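Local coordinates for NAD-dependent epimerase/dehydratase domain-containing protein (PDB 3IUS) that is of unknown function but probably binds NAD(H) or NADP(H) through a Rossmann-type domain, as relatives among the atypical short-chain dehydrogenases/reductases do, at residues Q94-V98 with S195-P199; D109-V115 with S250-R256; A152-P157 with S181-V185; I170-K175 with L230-F236. All coordinates share one frame. Numbering follows the deposited sequence.

Contact 1 (Q94-V98 with S195-P199); sequences QFRWV and SMARP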
loop_
_atom_site.group_PDB
_atom_site.type_symbol
_atom_site.label_atom_id
_atom_site.label_comp_id
_atom_site.label_asym_id
_atom_site.label_seq_id
_atom_site.Cartn_x
_atom_site.Cartn_y
_atom_site.Cartn_z
ATOM N N GLN A 94 -3.844 -19.036 -16.762
ATOM C CA GLN A 94 -2.507 -19.523 -16.446
ATOM C C GLN A 94 -1.990 -18.961 -15.125
ATOM O O GLN A 94 -1.027 -19.478 -14.563
ATOM C CB GLN A 94 -1.529 -19.267 -17.594
ATOM C CG GLN A 94 -1.185 -17.818 -17.828
ATOM C CD GLN A 94 -0.577 -17.593 -19.195
ATOM O OE1 GLN A 94 0.377 -16.836 -19.342
ATOM N NE2 GLN A 94 -1.128 -18.261 -20.210
ATOM N N PHE A 95 -2.648 -17.926 -14.614
ATOM C CA PHE A 95 -2.249 -17.352 -13.338
ATOM C C PHE A 95 -2.901 -18.090 -12.184
ATOM O O PHE A 95 -4.030 -18.568 -12.294
ATOM C CB PHE A 95 -2.618 -15.867 -13.264
ATOM C CG PHE A 95 -2.084 -15.052 -14.408
ATOM C CD1 PHE A 95 -0.718 -14.868 -14.565
ATOM C CD2 PHE A 95 -2.946 -14.469 -15.320
ATOM C CE1 PHE A 95 -0.220 -14.117 -15.620
ATOM C CE2 PHE A 95 -2.458 -13.718 -16.377
ATOM C CZ PHE A 95 -1.092 -13.542 -16.527
ATOM N N ARG A 96 -2.183 -18.191 -11.076
ATOM C CA ARG A 96 -2.748 -18.753 -9.857
ATOM C C ARG A 96 -3.254 -17.636 -8.958
ATOM O O ARG A 96 -4.113 -17.844 -8.105
ATOM C CB ARG A 96 -1.706 -19.590 -9.111
ATOM C CG ARG A 96 -2.122 -19.967 -7.698
ATOM C CD ARG A 96 -1.096 -20.860 -7.024
ATOM N NE ARG A 96 -1.427 -21.113 -5.626
ATOM C CZ ARG A 96 -2.389 -21.935 -5.224
ATOM N NH1 ARG A 96 -3.128 -22.578 -6.117
ATOM N NH2 ARG A 96 -2.620 -22.108 -3.930
ATOM N N TRP A 97 -2.722 -16.438 -9.162
ATOM C CA TRP A 97 -3.007 -15.352 -8.249
ATOM C C TRP A 97 -2.618 -14.027 -8.881
ATOM O O TRP A 97 -1.566 -13.918 -9.505
ATOM C CB TRP A 97 -2.213 -15.586 -6.970
ATOM C CG TRP A 97 -2.372 -14.562 -5.887
ATOM C CD1 TRP A 97 -3.241 -14.608 -4.833
ATOM C CD2 TRP A 97 -1.602 -13.366 -5.720
ATOM N NE1 TRP A 97 -3.067 -13.503 -4.028
ATOM C CE2 TRP A 97 -2.070 -12.724 -4.555
ATOM C CE3 TRP A 97 -0.570 -12.770 -6.446
ATOM C CZ2 TRP A 97 -1.533 -11.518 -4.095
ATOM C CZ3 TRP A 97 -0.042 -11.568 -5.993
ATOM C CH2 TRP A 97 -0.525 -10.961 -4.828
ATOM N N VAL A 98 -3.498 -13.043 -8.745
ATOM C CA VAL A 98 -3.205 -11.678 -9.155
ATOM C C VAL A 98 -3.550 -10.737 -8.013
ATOM O O VAL A 98 -4.637 -10.813 -7.445
ATOM C CB VAL A 98 -4.009 -11.277 -10.405
ATOM C CG1 VAL A 98 -3.840 -9.789 -10.688
ATOM C CG2 VAL A 98 -3.601 -12.134 -11.611
ATOM N N SER A 195 -2.113 -14.346 1.158
ATOM C CA SER A 195 -3.102 -14.421 0.088
ATOM C C SER A 195 -2.599 -15.317 -1.035
ATOM O O SER A 195 -3.352 -16.142 -1.574
ATOM C CB SER A 195 -3.433 -13.023 -0.446
ATOM O OG SER A 195 -4.388 -13.084 -1.489
HETATM N N MSE A 196 -1.325 -15.166 -1.389
HETATM C CA MSE A 196 -0.712 -16.081 -2.355
HETATM C C MSE A 196 -0.931 -17.536 -1.934
HETATM O O MSE A 196 -1.193 -18.398 -2.770
HETATM C CB MSE A 196 0.784 -15.790 -2.526
HETATM C CG MSE A 196 1.113 -14.760 -3.598
HETATM SE SE MSE A 196 2.779 -13.796 -3.242
HETATM C CE MSE A 196 2.937 -12.870 -4.937
ATOM N N ALA A 197 -0.842 -17.803 -0.633
ATOM C CA ALA A 197 -0.982 -19.168 -0.120
ATOM C C ALA A 197 -2.428 -19.666 -0.109
ATOM O O ALA A 197 -2.684 -20.859 -0.313
ATOM C CB ALA A 197 -0.369 -19.282 1.273
ATOM N N ARG A 198 -3.368 -18.756 0.145
ATOM C CA ARG A 198 -4.792 -19.084 0.150
ATOM C C ARG A 198 -5.576 -18.207 -0.833
ATOM O O ARG A 198 -6.317 -17.316 -0.414
ATOM C CB ARG A 198 -5.391 -18.900 1.552
ATOM C CG ARG A 198 -4.759 -19.717 2.672
ATOM C CD ARG A 198 -5.504 -19.456 3.984
ATOM N NE ARG A 198 -4.783 -19.941 5.160
ATOM C CZ ARG A 198 -5.155 -19.713 6.419
ATOM N NH1 ARG A 198 -6.248 -19.003 6.677
ATOM N NH2 ARG A 198 -4.434 -20.195 7.425
ATOM N N PRO A 199 -5.428 -18.460 -2.142
ATOM C CA PRO A 199 -6.141 -17.658 -3.144
ATOM C C PRO A 199 -7.668 -17.740 -3.031
ATOM O O PRO A 199 -8.230 -18.809 -2.779
ATOM C CB PRO A 199 -5.670 -18.252 -4.473
ATOM C CG PRO A 199 -4.362 -18.903 -4.158
ATOM C CD PRO A 199 -4.507 -19.428 -2.764
#

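Contact 2 (D109-V115 with S250-R256); sequences DHDGAWV and SENKRVR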
loop_
_atom_site.group_PDB
_atom_site.type_symbol
_atom_site.label_atom_id
_atom_site.label_comp_id
_atom_site.label_asym_id
_atom_site.label_seq_id
_atom_site.Cartn_x
_atom_site.Cartn_y
_atom_site.Cartn_z
ATOM N N ASP A 109 -15.441 9.808 2.800
ATOM C CA ASP A 109 -15.648 10.395 4.121
ATOM C C ASP A 109 -16.782 9.733 4.906
ATOM O O ASP A 109 -17.898 9.572 4.404
ATOM C CB ASP A 109 -15.900 11.897 3.994
ATOM C CG ASP A 109 -15.988 12.590 5.338
ATOM O OD1 ASP A 109 -15.399 12.083 6.321
ATOM O OD2 ASP A 109 -16.655 13.647 5.403
ATOM N N HIS A 110 -16.480 9.351 6.143
ATOM C CA HIS A 110 -17.442 8.677 7.007
ATOM C C HIS A 110 -17.481 9.312 8.387
ATOM O O HIS A 110 -18.002 8.739 9.343
ATOM C CB HIS A 110 -17.104 7.187 7.105
ATOM C CG HIS A 110 -17.371 6.427 5.846
ATOM N ND1 HIS A 110 -18.443 5.571 5.712
ATOM C CD2 HIS A 110 -16.715 6.397 4.661
ATOM C CE1 HIS A 110 -18.436 5.048 4.499
ATOM N NE2 HIS A 110 -17.397 5.529 3.842
ATOM N N ASP A 111 -16.927 10.514 8.488
ATOM C CA ASP A 111 -16.933 11.235 9.749
ATOM C C ASP A 111 -16.410 10.378 10.906
ATOM O O ASP A 111 -16.897 10.471 12.034
ATOM C CB ASP A 111 -18.349 11.737 10.054
ATOM C CG ASP A 111 -18.368 12.829 11.108
ATOM O OD1 ASP A 111 -17.383 13.592 11.198
ATOM O OD2 ASP A 111 -19.373 12.928 11.847
ATOM N N GLY A 112 -15.415 9.541 10.625
ATOM C CA GLY A 112 -14.767 8.771 11.673
ATOM C C GLY A 112 -15.396 7.425 11.970
ATOM O O GLY A 112 -14.855 6.653 12.761
ATOM N N ALA A 113 -16.532 7.143 11.343
ATOM C CA ALA A 113 -17.198 5.857 11.512
ATOM C C ALA A 113 -16.355 4.737 10.918
ATOM O O ALA A 113 -15.436 4.988 10.130
ATOM C CB ALA A 113 -18.580 5.876 10.863
ATOM N N TRP A 114 -16.688 3.500 11.284
ATOM C CA TRP A 114 -15.946 2.329 10.842
ATOM C C TRP A 114 -16.481 1.805 9.520
ATOM O O TRP A 114 -17.693 1.763 9.302
ATOM C CB TRP A 114 -15.999 1.222 11.904
ATOM C CG TRP A 114 -15.156 1.506 13.112
ATOM C CD1 TRP A 114 -15.541 2.155 14.248
ATOM C CD2 TRP A 114 -13.786 1.143 13.300
ATOM N NE1 TRP A 114 -14.487 2.227 15.130
ATOM C CE2 TRP A 114 -13.398 1.614 14.571
ATOM C CE3 TRP A 114 -12.842 0.473 12.511
ATOM C CZ2 TRP A 114 -12.120 1.419 15.074
ATOM C CZ3 TRP A 114 -11.576 0.282 13.012
ATOM C CH2 TRP A 114 -11.222 0.760 14.279
ATOM N N VAL A 115 -15.562 1.416 8.645
ATOM C CA VAL A 115 -15.897 0.869 7.343
ATOM C C VAL A 115 -15.221 -0.483 7.188
ATOM O O VAL A 115 -14.211 -0.761 7.829
ATOM C CB VAL A 115 -15.440 1.817 6.203
ATOM C CG1 VAL A 115 -16.063 3.199 6.385
ATOM C CG2 VAL A 115 -13.911 1.934 6.163
ATOM N N SER A 250 -9.808 15.918 4.386
ATOM C CA SER A 250 -11.188 16.132 3.959
ATOM C C SER A 250 -12.022 14.862 4.065
ATOM O O SER A 250 -13.216 14.877 3.791
ATOM C CB SER A 250 -11.237 16.652 2.521
ATOM O OG SER A 250 -10.812 15.653 1.609
ATOM N N GLU A 251 -11.384 13.766 4.455
ATOM C CA GLU A 251 -12.078 12.495 4.620
ATOM C C GLU A 251 -11.626 11.855 5.919
ATOM O O GLU A 251 -10.434 11.795 6.203
ATOM C CB GLU A 251 -11.757 11.545 3.465
ATOM C CG GLU A 251 -12.291 11.980 2.119
ATOM C CD GLU A 251 -11.993 10.971 1.028
ATOM O OE1 GLU A 251 -10.961 10.273 1.122
ATOM O OE2 GLU A 251 -12.794 10.875 0.074
ATOM N N ASN A 252 -12.577 11.355 6.698
ATOM C CA ASN A 252 -12.242 10.708 7.954
ATOM C C ASN A 252 -13.016 9.406 8.120
ATOM O O ASN A 252 -14.235 9.411 8.061
ATOM C CB ASN A 252 -12.533 11.648 9.120
ATOM C CG ASN A 252 -11.891 11.191 10.406
ATOM O OD1 ASN A 252 -10.771 10.678 10.408
ATOM N ND2 ASN A 252 -12.603 11.360 11.509
ATOM N N LYS A 253 -12.299 8.306 8.328
ATOM C CA LYS A 253 -12.930 7.019 8.602
ATOM C C LYS A 253 -12.011 6.122 9.436
ATOM O O LYS A 253 -10.845 6.442 9.647
ATOM C CB LYS A 253 -13.310 6.322 7.296
ATOM C CG LYS A 253 -12.143 5.688 6.546
ATOM C CD LYS A 253 -11.480 6.651 5.591
ATOM C CE LYS A 253 -10.357 5.971 4.817
ATOM N NZ LYS A 253 -9.555 6.960 4.049
ATOM N N ARG A 254 -12.546 5.001 9.912
ATOM C CA ARG A 254 -11.749 4.009 10.613
ATOM C C ARG A 254 -11.986 2.716 9.863
ATOM O O ARG A 254 -13.122 2.411 9.521
ATOM C CB ARG A 254 -12.193 3.887 12.075
ATOM C CG ARG A 254 -11.750 5.064 12.948
ATOM C CD ARG A 254 -12.309 4.921 14.356
ATOM N NE ARG A 254 -11.716 5.882 15.287
ATOM C CZ ARG A 254 -12.109 7.141 15.388
ATOM N NH1 ARG A 254 -13.079 7.595 14.608
ATOM N NH2 ARG A 254 -11.528 7.950 16.266
ATOM N N VAL A 255 -10.909 1.994 9.561
ATOM C CA VAL A 255 -11.001 0.846 8.665
ATOM C C VAL A 255 -10.789 -0.462 9.409
ATOM O O VAL A 255 -9.785 -0.631 10.102
ATOM C CB VAL A 255 -9.963 0.949 7.521
ATOM C CG1 VAL A 255 -10.147 -0.198 6.531
ATOM C CG2 VAL A 255 -10.069 2.313 6.821
ATOM N N ARG A 256 -11.730 -1.394 9.236
ATOM C CA ARG A 256 -11.651 -2.724 9.836
ATOM C C ARG A 256 -10.654 -3.595 9.073
ATOM O O ARG A 256 -10.577 -3.532 7.846
ATOM C CB ARG A 256 -13.024 -3.421 9.820
ATOM C CG ARG A 256 -14.131 -2.757 10.632
ATOM C CD ARG A 256 -13.886 -2.833 12.141
ATOM N NE ARG A 256 -15.022 -2.291 12.890
ATOM C CZ ARG A 256 -14.973 -1.898 14.162
ATOM N NH1 ARG A 256 -13.844 -1.992 14.844
ATOM N NH2 ARG A 256 -16.061 -1.421 14.756
HETATM O O HOH W 1 -14.785 13.414 11.332
#

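Contact 3 (A152-P157 with S181-V185); sequences AGIYGP and SRIHV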
loop_
_atom_site.group_PDB
_atom_site.type_symbol
_atom_site.label_atom_id
_atom_site.label_comp_id
_atom_site.label_asym_id
_atom_site.label_seq_id
_atom_site.Cartn_x
_atom_site.Cartn_y
_atom_site.Cartn_z
ATOM N N ALA A 152 -3.456 1.004 3.668
ATOM C CA ALA A 152 -3.445 2.237 4.434
ATOM C C ALA A 152 -2.138 2.975 4.149
ATOM O O ALA A 152 -1.368 2.581 3.267
ATOM C CB ALA A 152 -3.600 1.934 5.921
ATOM N N GLY A 153 -1.891 4.057 4.879
ATOM C CA GLY A 153 -0.647 4.798 4.743
ATOM C C GLY A 153 0.549 3.950 5.139
ATOM O O GLY A 153 0.624 3.446 6.263
ATOM N N ILE A 154 1.487 3.790 4.215
ATOM C CA ILE A 154 2.610 2.880 4.414
ATOM C C ILE A 154 3.770 3.505 5.191
ATOM O O ILE A 154 4.163 4.647 4.933
ATOM C CB ILE A 154 3.135 2.350 3.066
ATOM C CG1 ILE A 154 1.994 1.707 2.268
ATOM C CG2 ILE A 154 4.267 1.355 3.286
ATOM C CD1 ILE A 154 2.357 1.393 0.839
ATOM N N TYR A 155 4.310 2.752 6.143
ATOM C CA TYR A 155 5.541 3.147 6.821
ATOM C C TYR A 155 6.431 1.938 7.078
ATOM O O TYR A 155 6.000 0.788 6.949
ATOM C CB TYR A 155 5.257 3.932 8.111
ATOM C CG TYR A 155 4.884 3.097 9.329
ATOM C CD1 TYR A 155 5.752 2.987 10.411
ATOM C CD2 TYR A 155 3.656 2.439 9.409
ATOM C CE1 TYR A 155 5.414 2.241 11.535
ATOM C CE2 TYR A 155 3.309 1.688 10.532
ATOM C CZ TYR A 155 4.197 1.586 11.587
ATOM O OH TYR A 155 3.860 0.854 12.708
ATOM N N GLY A 156 7.683 2.202 7.423
ATOM C CA GLY A 156 8.660 1.142 7.573
ATOM C C GLY A 156 10.085 1.654 7.493
ATOM O O GLY A 156 10.321 2.864 7.522
ATOM N N PRO A 157 11.053 0.733 7.394
ATOM C CA PRO A 157 12.461 1.134 7.317
ATOM C C PRO A 157 12.665 2.073 6.137
ATOM O O PRO A 157 12.185 1.781 5.045
ATOM C CB PRO A 157 13.188 -0.190 7.066
ATOM C CG PRO A 157 12.264 -1.243 7.574
ATOM C CD PRO A 157 10.881 -0.726 7.302
ATOM N N SER A 181 -5.257 6.014 8.838
ATOM C CA SER A 181 -4.900 4.616 8.940
ATOM C C SER A 181 -3.464 4.402 8.492
ATOM O O SER A 181 -3.006 5.009 7.517
ATOM C CB SER A 181 -5.830 3.761 8.078
ATOM O OG SER A 181 -7.176 4.103 8.318
ATOM N N ARG A 182 -2.767 3.519 9.202
ATOM C CA ARG A 182 -1.392 3.167 8.877
ATOM C C ARG A 182 -1.191 1.661 8.778
ATOM O O ARG A 182 -1.904 0.889 9.415
ATOM C CB ARG A 182 -0.443 3.685 9.954
ATOM C CG ARG A 182 -0.817 5.016 10.558
ATOM C CD ARG A 182 0.336 5.527 11.402
ATOM N NE ARG A 182 1.568 5.579 10.619
ATOM C CZ ARG A 182 2.795 5.502 11.128
ATOM N NH1 ARG A 182 2.979 5.363 12.434
ATOM N NH2 ARG A 182 3.845 5.555 10.326
ATOM N N ILE A 183 -0.174 1.261 8.019
ATOM C CA ILE A 183 0.258 -0.130 7.946
ATOM C C ILE A 183 1.776 -0.224 7.763
ATOM O O ILE A 183 2.356 0.515 6.973
ATOM C CB ILE A 183 -0.461 -0.878 6.803
ATOM C CG1 ILE A 183 -0.167 -2.379 6.865
ATOM C CG2 ILE A 183 -0.072 -0.297 5.442
ATOM C CD1 ILE A 183 -0.826 -3.092 8.021
ATOM N N HIS A 184 2.411 -1.118 8.513
ATOM C CA HIS A 184 3.847 -1.349 8.384
ATOM C C HIS A 184 4.104 -2.217 7.161
ATOM O O HIS A 184 3.375 -3.184 6.915
ATOM C CB HIS A 184 4.410 -2.018 9.638
ATOM C CG HIS A 184 5.904 -2.105 9.651
ATOM N ND1 HIS A 184 6.686 -1.350 10.499
ATOM C CD2 HIS A 184 6.760 -2.846 8.908
ATOM C CE1 HIS A 184 7.960 -1.628 10.282
ATOM N NE2 HIS A 184 8.030 -2.533 9.323
ATOM N N VAL A 185 5.130 -1.867 6.392
ATOM C CA VAL A 185 5.418 -2.562 5.139
ATOM C C VAL A 185 5.649 -4.068 5.323
ATOM O O VAL A 185 5.286 -4.875 4.450
ATOM C CB VAL A 185 6.595 -1.896 4.377
ATOM C CG1 VAL A 185 7.900 -2.020 5.161
ATOM C CG2 VAL A 185 6.724 -2.472 2.971
#

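Contact 4 (I170-K175 with L230-F236); sequences IRRIIK and LPPAVDF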
loop_
_atom_site.group_PDB
_atom_site.type_symbol
_atom_site.label_atom_id
_atom_site.label_comp_id
_atom_site.label_asym_id
_atom_site.label_seq_id
_atom_site.Cartn_x
_atom_site.Cartn_y
_atom_site.Cartn_z
ATOM N N ILE A 170 8.917 21.445 10.793
ATOM C CA ILE A 170 7.938 20.399 11.080
ATOM C C ILE A 170 6.833 20.943 11.976
ATOM O O ILE A 170 7.098 21.640 12.957
ATOM C CB ILE A 170 8.581 19.174 11.762
ATOM C CG1 ILE A 170 9.656 19.621 12.756
ATOM C CG2 ILE A 170 9.168 18.232 10.725
ATOM C CD1 ILE A 170 10.256 18.489 13.564
ATOM N N ARG A 171 5.594 20.626 11.633
ATOM C CA ARG A 171 4.454 21.127 12.383
ATOM C C ARG A 171 3.385 20.053 12.492
ATOM O O ARG A 171 3.259 19.198 11.616
ATOM C CB ARG A 171 3.895 22.385 11.712
ATOM C CG ARG A 171 3.746 22.259 10.204
ATOM C CD ARG A 171 4.195 23.525 9.485
ATOM N NE ARG A 171 3.195 24.590 9.508
ATOM C CZ ARG A 171 2.200 24.702 8.633
ATOM N NH1 ARG A 171 2.057 23.799 7.667
ATOM N NH2 ARG A 171 1.340 25.710 8.726
ATOM N N ARG A 172 2.632 20.088 13.583
ATOM C CA ARG A 172 1.539 19.145 13.769
ATOM C C ARG A 172 0.225 19.812 13.383
ATOM O O ARG A 172 -0.205 20.770 14.024
ATOM C CB ARG A 172 1.503 18.634 15.215
ATOM C CG ARG A 172 2.683 17.733 15.579
ATOM C CD ARG A 172 2.644 17.290 17.035
ATOM N NE ARG A 172 2.725 18.432 17.942
ATOM C CZ ARG A 172 1.808 18.722 18.857
ATOM N NH1 ARG A 172 0.749 17.935 19.005
ATOM N NH2 ARG A 172 1.962 19.785 19.636
ATOM N N ILE A 173 -0.403 19.315 12.320
ATOM C CA ILE A 173 -1.675 19.858 11.861
ATOM C C ILE A 173 -2.822 19.235 12.643
ATOM O O ILE A 173 -2.995 18.011 12.639
ATOM C CB ILE A 173 -1.903 19.584 10.360
ATOM C CG1 ILE A 173 -0.699 20.041 9.532
ATOM C CG2 ILE A 173 -3.189 20.241 9.886
ATOM C CD1 ILE A 173 -0.394 21.516 9.650
ATOM N N ILE A 174 -3.620 20.076 13.291
ATOM C CA ILE A 174 -4.718 19.599 14.130
ATOM C C ILE A 174 -6.096 19.758 13.478
ATOM O O ILE A 174 -6.632 20.853 13.405
ATOM C CB ILE A 174 -4.721 20.315 15.497
ATOM C CG1 ILE A 174 -3.323 20.297 16.111
ATOM C CG2 ILE A 174 -5.725 19.668 16.442
ATOM C CD1 ILE A 174 -2.811 18.904 16.383
ATOM N N LYS A 175 -6.670 18.656 12.993
ATOM C CA LYS A 175 -8.044 18.667 12.512
ATOM C C LYS A 175 -8.872 17.877 13.516
ATOM O O LYS A 175 -8.593 16.699 13.755
ATOM C CB LYS A 175 -8.142 17.989 11.143
ATOM C CG LYS A 175 -9.565 17.819 10.626
ATOM C CD LYS A 175 -10.033 19.052 9.883
ATOM C CE LYS A 175 -11.478 18.922 9.429
ATOM N NZ LYS A 175 -11.701 17.769 8.525
ATOM N N LEU A 230 8.349 18.483 21.710
ATOM C CA LEU A 230 7.114 18.306 20.960
ATOM C C LEU A 230 6.975 19.426 19.932
ATOM O O LEU A 230 6.906 20.602 20.294
ATOM C CB LEU A 230 5.923 18.311 21.920
ATOM C CG LEU A 230 4.513 18.279 21.336
ATOM C CD1 LEU A 230 4.278 16.975 20.585
ATOM C CD2 LEU A 230 3.483 18.459 22.442
ATOM N N PRO A 231 6.957 19.067 18.639
ATOM C CA PRO A 231 6.783 20.069 17.583
ATOM C C PRO A 231 5.513 20.886 17.806
ATOM O O PRO A 231 4.536 20.360 18.346
ATOM C CB PRO A 231 6.651 19.220 16.315
ATOM C CG PRO A 231 7.348 17.945 16.648
ATOM C CD PRO A 231 7.089 17.702 18.097
ATOM N N PRO A 232 5.525 22.165 17.400
ATOM C CA PRO A 232 4.363 23.043 17.588
ATOM C C PRO A 232 3.160 22.583 16.772
ATOM O O PRO A 232 3.326 22.012 15.692
ATOM C CB PRO A 232 4.853 24.395 17.068
ATOM C CG PRO A 232 5.960 24.071 16.132
ATOM C CD PRO A 232 6.606 22.817 16.638
ATOM N N ALA A 233 1.963 22.837 17.288
ATOM C CA ALA A 233 0.740 22.480 16.585
ATOM C C ALA A 233 0.104 23.704 15.924
ATOM O O ALA A 233 0.241 24.832 16.401
ATOM C CB ALA A 233 -0.246 21.812 17.533
ATOM N N VAL A 234 -0.569 23.470 14.807
ATOM C CA VAL A 234 -1.305 24.517 14.111
ATOM C C VAL A 234 -2.675 23.988 13.722
ATOM O O VAL A 234 -2.792 22.852 13.247
ATOM C CB VAL A 234 -0.557 24.988 12.850
ATOM C CG1 VAL A 234 -0.027 23.796 12.067
ATOM C CG2 VAL A 234 -1.461 25.848 11.981
ATOM N N ASP A 235 -3.708 24.801 13.933
ATOM C CA ASP A 235 -5.067 24.389 13.603
ATOM C C ASP A 235 -5.217 24.201 12.102
ATOM O O ASP A 235 -4.753 25.014 11.308
ATOM C CB ASP A 235 -6.094 25.406 14.109
ATOM C CG ASP A 235 -6.388 25.257 15.592
ATOM O OD1 ASP A 235 -7.011 26.177 16.163
ATOM O OD2 ASP A 235 -6.011 24.221 16.186
ATOM N N PHE A 236 -5.873 23.111 11.721
ATOM C CA PHE A 236 -6.086 22.787 10.321
ATOM C C PHE A 236 -6.576 23.982 9.497
ATOM O O PHE A 236 -6.050 24.258 8.421
ATOM C CB PHE A 236 -7.066 21.616 10.215
ATOM C CG PHE A 236 -7.667 21.449 8.858
ATOM C CD1 PHE A 236 -8.964 21.860 8.611
ATOM C CD2 PHE A 236 -6.938 20.882 7.827
ATOM C CE1 PHE A 236 -9.531 21.705 7.363
ATOM C CE2 PHE A 236 -7.497 20.723 6.574
ATOM C CZ PHE A 236 -8.797 21.137 6.340
#

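Contact 1 (Q94-V98 with S195-P199)
Trp-97 at the start of strand 97-103 gives up the most surface here, its CA-to-CB bond directed toward the C-terminal end of helix 185-197 and its indole packed against it. An indole suits the spot because its edge can donate a hydrogen bond while its face stays greasy. At the edge, Trp-97 NE1 donates to Ser-195 OG over 2.9 Å, almost linearly at 172°. Over one face lies selenomethionine Met-196, with CG 3.8 Å from the centroid of the Trp-97 six-membered ring in a CH-pi contact; SE follows at 4.6 Å, a Met-aromatic contact, and Met-196 CE reaches Trp-97 CZ3 at 3.4 Å. His-147, from the neighbouring strand 146-155, also stacks on Trp-97. Outside this buried patch the extended Arg-96 lays its guanidinium against the Pro-199 ring, NH2 to Pro-199 CD being 3.5 Å. The chemistry is therefore mostly apolar, and the single cross-segment hydrogen bond satisfies an indole N-H that would otherwise be costly to bury, so polar edge and apolar face are both matched.

Contact 2 (D109-V115 with S250-R256)
Two short strands, 114-115 and 254-255, form a separate two-stranded parallel sheet at the surface, apart from the large Rossmann-type sheet, just after a type I' beta turn from His-110 to Ala-113. Gly-112 suits the turn: with phi at 89° a CB would jam against the preceding carbonyl and crowd Asn-252 ND2 and Arg-254 NH1. Asp-109, with chi1 t, bends OD1 back to accept from Asp-111 N, an Asx turn, and from Asn-252 N at 2.9 Å. The Asn-252 carbonyl O accepts from His-110 N and Gly-112 N, while its side-chain OD1 is held by Val-179 N. Arg-254 N to Ala-113 O (2.9 Å), Val-115 N to Arg-254 O (2.8 Å) and Arg-256 N to Val-115 O (2.9 Å) form the ladder.

Trp-114, chi1 m and chi2 near 90°, stands its indole up between two arginines, each suited differently. Arg-254, m then t, t, lays CB on one face, 3.4 Å from the centroid of the six-membered ring, and sends its guanidinium on to the turn. Arg-256, m, m, t, folds a flat cation over the opposite face, stacked at 7° with centres 3.7 Å apart. On the sheet face away from Trp-114 and Arg-254, Val-115 CG2 meets Val-255 CG2 at 3.9 Å. The extended Arg-254 side chain ends with NH1 donating to Gly-112 O, 2.7 Å away.

Contact 3 (A152-P157 with S181-V185)
Strands 153-155 and 182-184 run parallel, 4.7 Å apart at closest approach and twisted by 34°, and their side chains interlock on one face and pack side by side on the other. The main bump is Tyr-155, whose ring wedges into the gap between Arg-182 and His-184. One face takes the Arg-182 guanidinium, with CZ 3.7 Å from the Tyr-155 centroid in a cation-pi contact; the opposite face receives the edge of His-184, a T-shaped pair with centroids 5.2 Å apart. Leu-280 of helix 273-282 packs on both Tyr-155 and His-184, covering this side.

Gly-156 forms a hollow beside that wedge. Its CA rests on the His-184 ring, and Val-185 CG1 occupies the space at 4.0 Å from Gly-156 CA, where a CB would clash; Pro-157 CD closes against the same Val-185 CG1 at 3.9 Å. On the other face of the sheet Ile-154 and Ile-183 stand side by side and both meet Ile-188 of helix 185-197, branched side chains filling the strand-helix gap. Small Ala-152 fits closely against Ser-181, CB to CB 3.6 Å.

Four backbone bonds hold the register, from Gly-153 N to Ser-181 O (3.0 Å) through Val-185 N to Tyr-155 O (2.8 Å). With His-184 as N-cap of helix 185-197, this is a parallel strand pair leading straight into a helix, an element of the alpha/beta sheet in a Rossmann-type SDR fold.

Contact 4 (I170-K175 with L230-F236)
Arg-172 lays its guanidinium between two apolar side chains, Leu-230 CD1 over one face, 3.4 Å from Arg-172 NE, and Ala-233 CB over the other, 3.7 Å from Arg-172 NH2. At its edge both Arg-172 NE (2.7 Å) and Arg-172 NH2 (2.9 Å) donate to Pro-231 O. Arginine suits this position because its flat end can be covered on its faces and still donate in its plane; Gln-216 and Ile-219 of helix 215-226 pack against it as well.

Arg-172 begins strand 172-174, which pairs in parallel with strand 233-235, forming a two-stranded sheet at the surface, separate from the large Rossmann sheet. Arg-172 N bonds to Pro-232 O and Val-234 N to Arg-172 O; Ile-174 N to Val-234 O and Phe-236 N to Ile-174 O, each 2.9 Å, complete the ladder. Prolines have no N-H to give, so Pro-231 and Pro-232 take part through their carbonyls.

Beta-branched Ile-173 and Val-234, at home in strands, meet on one face, CD1 to CG1 3.3 Å; on the other Ile-174 CG1 rests on the small Ala-233 CB at 3.7 Å. At the far end Lys-175 CD lies 3.7 Å from the Phe-236 ring centroid. Backbone bonds thus set the register, while apolar groups cover the faces of Arg-172 and the Lys-175 stem covers a ring, their nitrogens bonding to carbonyl oxygens, Tyr-249 O for Lys-175 NZ.

In the fold
The contacts spread from the Rossmann sheet to the outer part of the chain. Contacts 1 and 3, with centres 23 Å apart, both reach the large parallel sheet and share helix 185-197: contact 3 leads into its start, contact 1 involves its end. Contact 2 touches contact 3, Val-255 CG2 lying 3.7 Å from Ser-181 OG, and comes within about 5 Å of contact 4 between nearest atoms. Contact 4 is farthest from contact 1, about 43 Å between centres, on the opposite side of the chain's centre. Contacts 3 and 4 alternate along the sequence, so the chain leaves the sheet, forms strand 172-174 and returns. No ligand marks the pocket; Gly-12 and Gly-14 fit a Rossmann-type dinucleotide-binding pattern.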